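Branched-chain alpha-ketoacid decarboxylase (Lactococcus lactis, PDB 2VBF) probably decarboxylates branched-chain and aromatic alpha-keto acids to aldehydes, using thiamine diphosphate and a magnesium ion as cofactors. Local coordinates at residues I396-Q400 and G425-T430; T430-A434 and H446-I450. One frame throughout, in Å; residues are numbered along the deposited sequence.

Contact 1: I396-Q400 and G425-T430. With TPP (thiamine diphosphate), chain F.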
ATOM      1  N   ILE A 396       7.177   9.861  22.128  1.00 13.20           N
ATOM      2  CA  ILE A 396       6.615  10.845  21.195  1.00 13.90           C
ATOM      3  C   ILE A 396       6.795  10.322  19.776  1.00 13.68           C
ATOM      4  O   ILE A 396       7.903   9.972  19.374  1.00 13.01           O
ATOM      5  CB  ILE A 396       7.271  12.235  21.336  1.00 15.07           C
ATOM      6  CG1 ILE A 396       6.853  12.895  22.665  1.00 17.16           C
ATOM      7  CG2 ILE A 396       6.877  13.135  20.162  1.00 12.96           C
ATOM      8  CD1 ILE A 396       7.291  14.365  22.810  1.00 20.06           C
ATOM      9  N   VAL A 397       5.701  10.258  19.029  1.00 12.95           N
ATOM     10  CA  VAL A 397       5.744   9.801  17.636  1.00 12.80           C
ATOM     11  C   VAL A 397       5.263  10.966  16.778  1.00 12.69           C
ATOM     12  O   VAL A 397       4.204  11.545  17.053  1.00 12.13           O
ATOM     13  CB  VAL A 397       4.868   8.543  17.417  1.00 12.65           C
ATOM     14  CG1 VAL A 397       5.074   7.976  16.008  1.00 11.94           C
ATOM     15  CG2 VAL A 397       5.120   7.478  18.486  1.00 13.18           C
ATOM     16  N   ALA A 398       6.046  11.342  15.768  1.00 11.59           N
ATOM     17  CA  ALA A 398       5.752  12.555  14.989  1.00 11.36           C
ATOM     18  C   ALA A 398       5.878  12.354  13.478  1.00 10.87           C
ATOM     19  O   ALA A 398       6.928  11.966  12.972  1.00 10.31           O
ATOM     20  CB  ALA A 398       6.613  13.709  15.442  1.00 11.20           C
ATOM     21  N   GLU A 399       4.793  12.662  12.776  1.00 10.46           N
ATOM     22  CA  GLU A 399       4.698  12.422  11.339  1.00 11.05           C
ATOM     23  C   GLU A 399       5.398  13.520  10.532  1.00 12.26           C
ATOM     24  O   GLU A 399       5.452  14.681  10.947  1.00 13.09           O
ATOM     25  CB  GLU A 399       3.224  12.358  10.938  1.00 10.17           C
ATOM     26  CG  GLU A 399       2.954  11.963   9.475  1.00 10.75           C
ATOM     27  CD  GLU A 399       3.599  10.646   9.134  1.00 10.49           C
ATOM     28  OE1 GLU A 399       2.956   9.603   9.350  1.00 13.01           O
ATOM     29  OE2 GLU A 399       4.757  10.662   8.671  1.00 12.18           O
ATOM     30  N   GLN A 400       5.927  13.138   9.373  1.00 10.83           N
ATOM     31  CA  GLN A 400       6.449  14.102   8.397  1.00 11.57           C
ATOM     32  C   GLN A 400       5.386  15.177   8.125  1.00 11.69           C
ATOM     33  O   GLN A 400       4.211  14.867   7.939  1.00 12.10           O
ATOM     34  CB  GLN A 400       6.861  13.389   7.100  1.00 12.72           C
ATOM     35  CG  GLN A 400       8.028  12.402   7.281  1.00 12.79           C
ATOM     36  CD  GLN A 400       9.250  13.065   7.892  1.00 14.04           C
ATOM     37  OE1 GLN A 400       9.899  13.907   7.263  1.00 16.07           O
ATOM     38  NE2 GLN A 400       9.574  12.690   9.130  1.00 12.24           N
ATOM     39  N   GLY A 425      10.535   8.664   5.224  1.00 10.38           N
ATOM     40  CA  GLY A 425       9.561   9.756   5.170  1.00 10.30           C
ATOM     41  C   GLY A 425       8.230   9.462   4.506  1.00 12.20           C
ATOM     42  O   GLY A 425       7.737  10.267   3.716  1.00 13.11           O
ATOM     43  N   SER A 426       7.633   8.337   4.863  1.00 10.41           N
ATOM     44  CA  SER A 426       6.390   7.880   4.255  1.00 10.45           C
ATOM     45  C   SER A 426       5.197   8.335   5.082  1.00 10.17           C
ATOM     46  O   SER A 426       4.932   7.783   6.155  1.00 11.60           O
ATOM     47  CB  SER A 426       6.384   6.355   4.119  1.00 10.75           C
ATOM     48  OG  SER A 426       5.288   5.935   3.325  1.00 10.66           O
ATOM     49  N   ILE A 427       4.474   9.345   4.599  1.00 10.16           N
ATOM     50  CA  ILE A 427       3.377   9.875   5.396  1.00 10.40           C
ATOM     51  C   ILE A 427       2.308   8.813   5.613  1.00  9.54           C
ATOM     52  O   ILE A 427       1.997   8.034   4.704  1.00  9.99           O
ATOM     53  CB  ILE A 427       2.761  11.200   4.861  1.00 10.99           C
ATOM     54  CG1 ILE A 427       2.174  11.075   3.448  1.00 11.74           C
ATOM     55  CG2 ILE A 427       3.803  12.334   4.925  1.00 11.21           C
ATOM     56  CD1 ILE A 427       1.153  12.184   3.108  1.00 11.39           C
ATOM     57  N   GLY A 428       1.751   8.815   6.826  1.00 11.02           N
ATOM     58  CA  GLY A 428       0.800   7.814   7.269  1.00 10.05           C
ATOM     59  C   GLY A 428       1.442   6.768   8.159  1.00  9.67           C
ATOM     60  O   GLY A 428       0.766   6.166   8.975  1.00 11.19           O
ATOM     61  N   TYR A 429       2.744   6.539   7.961  1.00 10.28           N
ATOM     62  CA  TYR A 429       3.528   5.602   8.754  1.00  9.95           C
ATOM     63  C   TYR A 429       3.233   5.692  10.254  1.00  8.72           C
ATOM     64  O   TYR A 429       3.067   4.668  10.922  1.00 10.51           O
ATOM     65  CB  TYR A 429       5.040   5.830   8.509  1.00  9.41           C
ATOM     66  CG  TYR A 429       5.925   5.211   9.571  1.00 10.36           C
ATOM     67  CD1 TYR A 429       6.200   3.859   9.564  1.00 10.21           C
ATOM     68  CD2 TYR A 429       6.471   5.993  10.585  1.00 10.59           C
ATOM     69  CE1 TYR A 429       7.012   3.295  10.551  1.00 10.50           C
ATOM     70  CE2 TYR A 429       7.275   5.438  11.578  1.00 10.55           C
ATOM     71  CZ  TYR A 429       7.527   4.078  11.553  1.00  9.91           C
ATOM     72  OH  TYR A 429       8.316   3.514  12.542  1.00 12.32           O
ATOM     73  N   THR A 430       3.205   6.917  10.778  1.00  9.15           N
ATOM     74  CA  THR A 430       3.233   7.109  12.229  1.00  9.61           C
ATOM     75  C   THR A 430       2.025   6.569  12.999  1.00 11.02           C
ATOM     76  O   THR A 430       2.154   6.232  14.182  1.00 11.21           O
ATOM     77  CB  THR A 430       3.454   8.584  12.634  1.00 10.67           C
ATOM     78  OG1 THR A 430       2.461   9.404  12.014  1.00 12.44           O
ATOM     79  CG2 THR A 430       4.878   9.032  12.247  1.00 10.95           C
TER
HETATM   80  N1' TPP F1551       3.176  10.132  -0.102  1.00 11.52           N
HETATM   81  C2' TPP F1551       3.847   9.381   0.828  1.00 12.26           C
HETATM   82  CM2 TPP F1551       3.474   7.936   1.004  1.00 11.19           C
HETATM   83  N3' TPP F1551       4.849   9.962   1.565  1.00 11.29           N
HETATM   84  C4' TPP F1551       5.191  11.285   1.380  1.00 11.75           C
HETATM   85  N4' TPP F1551       6.168  11.791   2.097  1.00 10.13           N
HETATM   86  C5' TPP F1551       4.494  12.066   0.452  1.00 12.35           C
HETATM   87  C6' TPP F1551       3.482  11.479  -0.296  1.00 12.21           C
HETATM   88  C7' TPP F1551       4.819  13.528   0.248  1.00 13.32           C
HETATM   89  N3  TPP F1551       4.474  14.341   1.410  1.00 13.38           N
HETATM   90  C2  TPP F1551       5.330  14.740   2.421  1.00 16.74           C
HETATM   91  S1  TPP F1551       4.680  15.650   3.589  1.00 15.66           S
HETATM   92  C5  TPP F1551       3.253  15.612   2.819  1.00 14.15           C
HETATM   93  C4  TPP F1551       3.244  14.875   1.634  1.00 14.36           C
HETATM   94  CM4 TPP F1551       2.053  14.690   0.735  1.00 13.96           C
HETATM   95  C6  TPP F1551       2.100  16.381   3.431  1.00 13.99           C
HETATM   96  C7  TPP F1551       1.710  15.935   4.832  1.00 13.21           C
HETATM   97  O7  TPP F1551       0.619  16.740   5.208  1.00 13.65           O
HETATM   98  PA  TPP F1551       0.012  16.704   6.683  1.00 12.75           P
HETATM   99  O1A TPP F1551       0.016  15.300   7.245  1.00 13.29           O
HETATM  100  O2A TPP F1551      -1.385  17.292   6.619  1.00 11.02           O
HETATM  101  O3A TPP F1551       1.088  17.566   7.527  1.00 11.54           O
HETATM  102  PB  TPP F1551       1.108  19.171   7.777  1.00 13.16           P
HETATM  103  O1B TPP F1551       2.408  19.661   7.206  1.00 13.07           O
HETATM  104  O2B TPP F1551       1.108  19.338   9.270  1.00 12.24           O
HETATM  105  O3B TPP F1551      -0.093  19.821   7.147  1.00 12.75           O

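Contact 2: T430-A434 and H446-I450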
ATOM      1  N   THR A 430       3.205   6.917  10.778  1.00  9.15           N
ATOM      2  CA  THR A 430       3.233   7.109  12.229  1.00  9.61           C
ATOM      3  C   THR A 430       2.025   6.569  12.999  1.00 11.02           C
ATOM      4  O   THR A 430       2.154   6.232  14.182  1.00 11.21           O
ATOM      5  CB  THR A 430       3.454   8.584  12.634  1.00 10.67           C
ATOM      6  OG1 THR A 430       2.461   9.404  12.014  1.00 12.44           O
ATOM      7  CG2 THR A 430       4.878   9.032  12.247  1.00 10.95           C
ATOM      8  N   PHE A 431       0.864   6.506  12.361  1.00  9.38           N
ATOM      9  CA  PHE A 431      -0.330   6.068  13.065  1.00 10.43           C
ATOM     10  C   PHE A 431      -0.250   4.570  13.399  1.00 10.57           C
ATOM     11  O   PHE A 431      -0.204   4.210  14.574  1.00 12.04           O
ATOM     12  CB  PHE A 431      -1.634   6.530  12.381  1.00 11.19           C
ATOM     13  CG  PHE A 431      -2.890   6.035  13.071  1.00  9.89           C
ATOM     14  CD1 PHE A 431      -3.057   6.187  14.457  1.00 11.28           C
ATOM     15  CD2 PHE A 431      -3.903   5.442  12.347  1.00 12.12           C
ATOM     16  CE1 PHE A 431      -4.222   5.711  15.089  1.00 12.23           C
ATOM     17  CE2 PHE A 431      -5.058   4.953  12.978  1.00 10.42           C
ATOM     18  CZ  PHE A 431      -5.216   5.113  14.350  1.00 13.26           C
ATOM     19  N   PRO A 432      -0.155   3.678  12.389  1.00 11.30           N
ATOM     20  CA  PRO A 432       0.062   2.281  12.788  1.00 11.65           C
ATOM     21  C   PRO A 432       1.364   2.068  13.582  1.00 11.52           C
ATOM     22  O   PRO A 432       1.416   1.241  14.503  1.00 11.72           O
ATOM     23  CB  PRO A 432       0.095   1.528  11.445  1.00 11.88           C
ATOM     24  CG  PRO A 432      -0.560   2.448  10.449  1.00 13.52           C
ATOM     25  CD  PRO A 432      -0.261   3.836  10.927  1.00 12.10           C
ATOM     26  N   ALA A 433       2.422   2.782  13.218  1.00 11.18           N
ATOM     27  CA  ALA A 433       3.708   2.630  13.914  1.00 11.19           C
ATOM     28  C   ALA A 433       3.594   2.975  15.410  1.00 10.63           C
ATOM     29  O   ALA A 433       4.126   2.258  16.266  1.00 10.80           O
ATOM     30  CB  ALA A 433       4.786   3.483  13.240  1.00 12.03           C
ATOM     31  N   ALA A 434       2.889   4.061  15.731  1.00 11.61           N
ATOM     32  CA  ALA A 434       2.658   4.436  17.121  1.00 11.60           C
ATOM     33  C   ALA A 434       1.918   3.343  17.879  1.00 11.57           C
ATOM     34  O   ALA A 434       2.229   3.070  19.046  1.00 12.23           O
ATOM     35  CB  ALA A 434       1.894   5.749  17.200  1.00 12.08           C
ATOM     36  N   HIS A 446       2.375   6.516  24.808  1.00 14.00           N
ATOM     37  CA  HIS A 446       2.628   7.083  23.495  1.00 14.00           C
ATOM     38  C   HIS A 446       1.760   8.295  23.202  1.00 13.95           C
ATOM     39  O   HIS A 446       0.528   8.257  23.379  1.00 15.00           O
ATOM     40  CB  HIS A 446       2.456   6.021  22.414  1.00 13.87           C
ATOM     41  CG  HIS A 446       3.592   5.052  22.360  1.00 13.87           C
ATOM     42  ND1 HIS A 446       4.005   4.334  23.468  1.00 13.21           N
ATOM     43  CD2 HIS A 446       4.406   4.679  21.342  1.00 13.92           C
ATOM     44  CE1 HIS A 446       5.024   3.559  23.127  1.00 13.02           C
ATOM     45  NE2 HIS A 446       5.297   3.762  21.848  1.00 13.61           N
ATOM     46  N   LEU A 447       2.430   9.349  22.758  1.00 13.68           N
ATOM     47  CA  LEU A 447       1.819  10.571  22.283  1.00 13.36           C
ATOM     48  C   LEU A 447       2.124  10.686  20.790  1.00 13.09           C
ATOM     49  O   LEU A 447       3.289  10.778  20.400  1.00 13.17           O
ATOM     50  CB  LEU A 447       2.398  11.773  23.027  1.00 15.27           C
ATOM     51  CG  LEU A 447       1.853  12.032  24.444  1.00 14.64           C
ATOM     52  CD1 LEU A 447       2.227  10.927  25.426  1.00 17.93           C
ATOM     53  CD2 LEU A 447       2.348  13.368  24.931  1.00 17.19           C
ATOM     54  N   LEU A 448       1.069  10.640  19.970  1.00 12.22           N
ATOM     55  CA  LEU A 448       1.169  10.757  18.509  1.00 12.40           C
ATOM     56  C   LEU A 448       0.767  12.136  18.017  1.00 12.08           C
ATOM     57  O   LEU A 448      -0.297  12.631  18.368  1.00 13.51           O
ATOM     58  CB  LEU A 448       0.260   9.729  17.833  1.00 12.17           C
ATOM     59  CG  LEU A 448       0.135   9.794  16.306  1.00 10.84           C
ATOM     60  CD1 LEU A 448       1.497   9.516  15.646  1.00 12.19           C
ATOM     61  CD2 LEU A 448      -0.926   8.840  15.807  1.00 12.99           C
ATOM     62  N   PHE A 449       1.613  12.711  17.171  1.00 11.82           N
ATOM     63  CA  PHE A 449       1.307  13.924  16.452  1.00 12.36           C
ATOM     64  C   PHE A 449       1.341  13.601  14.969  1.00 12.82           C
ATOM     65  O   PHE A 449       2.409  13.316  14.411  1.00 12.60           O
ATOM     66  CB  PHE A 449       2.310  15.013  16.800  1.00 12.73           C
ATOM     67  CG  PHE A 449       2.303  15.369  18.269  1.00 12.07           C
ATOM     68  CD1 PHE A 449       1.427  16.326  18.756  1.00 14.49           C
ATOM     69  CD2 PHE A 449       3.122  14.701  19.158  1.00 13.84           C
ATOM     70  CE1 PHE A 449       1.393  16.633  20.107  1.00 13.68           C
ATOM     71  CE2 PHE A 449       3.093  15.009  20.511  1.00 13.54           C
ATOM     72  CZ  PHE A 449       2.225  15.975  20.981  1.00 13.67           C
ATOM     73  N   ILE A 450       0.164  13.632  14.355  1.00 13.41           N
ATOM     74  CA  ILE A 450      -0.004  13.304  12.944  1.00 12.07           C
ATOM     75  C   ILE A 450      -0.882  14.356  12.259  1.00 12.30           C
ATOM     76  O   ILE A 450      -1.855  14.841  12.840  1.00 11.56           O
ATOM     77  CB  ILE A 450      -0.571  11.872  12.768  1.00 12.20           C
ATOM     78  CG1 ILE A 450      -0.586  11.474  11.285  1.00 12.51           C
ATOM     79  CG2 ILE A 450      -1.974  11.725  13.389  1.00 10.78           C
ATOM     80  CD1 ILE A 450      -0.844   9.979  11.068  1.00 10.72           C
TER

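Contact 1: I396-Q400 and G425-T430
Behind the wall of the thiamine diphosphate pocket, the carboxylate of Glu399, just past the end of strand 394-398, holds segment 425-430, which lines the aminopyrimidine ring. One oxygen does this work: Glu399 OE1 accepts from Thr430 OG1 at 2.7 Å, from Thr430 N at 3.1 Å and from Gly428 N at 2.9 Å. The Thr430 amide arrives nearly straight (166°) on the syn side, tilted out of the carboxylate plane, whereas the hydroxyl and the Gly428 amide reach OE1 from well above that plane. Glutamate has the length for this: its CG stands anti to the backbone N (chi1 -174°) and the chain then bends at chi2 (56°), which turns the carboxylate toward the amides of Gly428 and Thr430. Its other oxygen, OE2, takes Gln400 N on the anti side at 2.8 Å, fixing the rotation of the group. Three donors on one buried oxygen would probably stabilise the ionised acid. Ser426 to Tyr429 form a type II beta turn, and Gly428 suits its place because a CB there would jam against the preceding carbonyl. Gly425, with positive phi, presents its O to N4' of the cofactor at 2.7 Å, while Gln400 CG packs on its CA. Within the turn, Ile427 lies against the cofactor, CG1 meeting the pyrimidine and CD1 the CM4 methyl of the thiazolium. In touch with both rings, Ile427 is probably the bulky hydrophobic residue that in thiamine diphosphate enzymes supports the V conformation of the cofactor.

Contact 2: T430-A434 and H446-I450
Leu448, on the middle of strand 445-451, reaches across to the first turn of helix 430-440. Its CB leaves the sheet toward the helix; CG stands anti to the backbone N (chi1 174°), which carries the branch toward the helix, and its two methyls go to different residues. CD1 sits 3.7 Å from Thr430 CB and as close to the carbonyl O of that residue, with Ala434 CB a little farther off at 4.1 Å. Leu448 CD2 lies 3.7 Å from Phe431 CD1, at the ring edge and near its plane. An alanine here is likely to open a gap between the strand and Thr430 and Ala434, and leave the edge of the Phe431 ring without its partner. The axes of segments 430-434 and 446-450 come within 9.0 Å and run antiparallel (173°), as a helix does on the strand that follows it in an alpha/beta fold with a parallel sheet. Ala434, one turn on from Thr430, is small enough to let the helix lie close. Beta-branched Ile450 extends its CD1 to Phe431 CB at 3.8 Å and passes alongside Thr430 OG1, whose polar mate is Glu399. At the other end His446 CD2 approaches Ala434 O at 3.5 Å, while ND1 is hydrogen-bonded to Ser444 O and NE2 to Ser437 OG.

Overall arrangement
Following the chain from the N terminus, strand 394-398 leads into Glu399, and contact 1 closes the excursion through helix 402-407 and strand 417-419 that returns at 425-430. Thr430 then starts helix 430-440, and contact 2 closes the shorter passage back to strand 445-451. The two loops therefore follow in series, neither nested nor crossed, with Thr430 common to both. Strands 394-398 and 445-451 are neighbours in the parallel sheet, joined through Val397 N to Leu447 O and Phe449 N to Val397 O, and Val397 also packs on Ala434. Together the contacts tie the cofactor-binding turn, the helix start and the sheet centre into one unit.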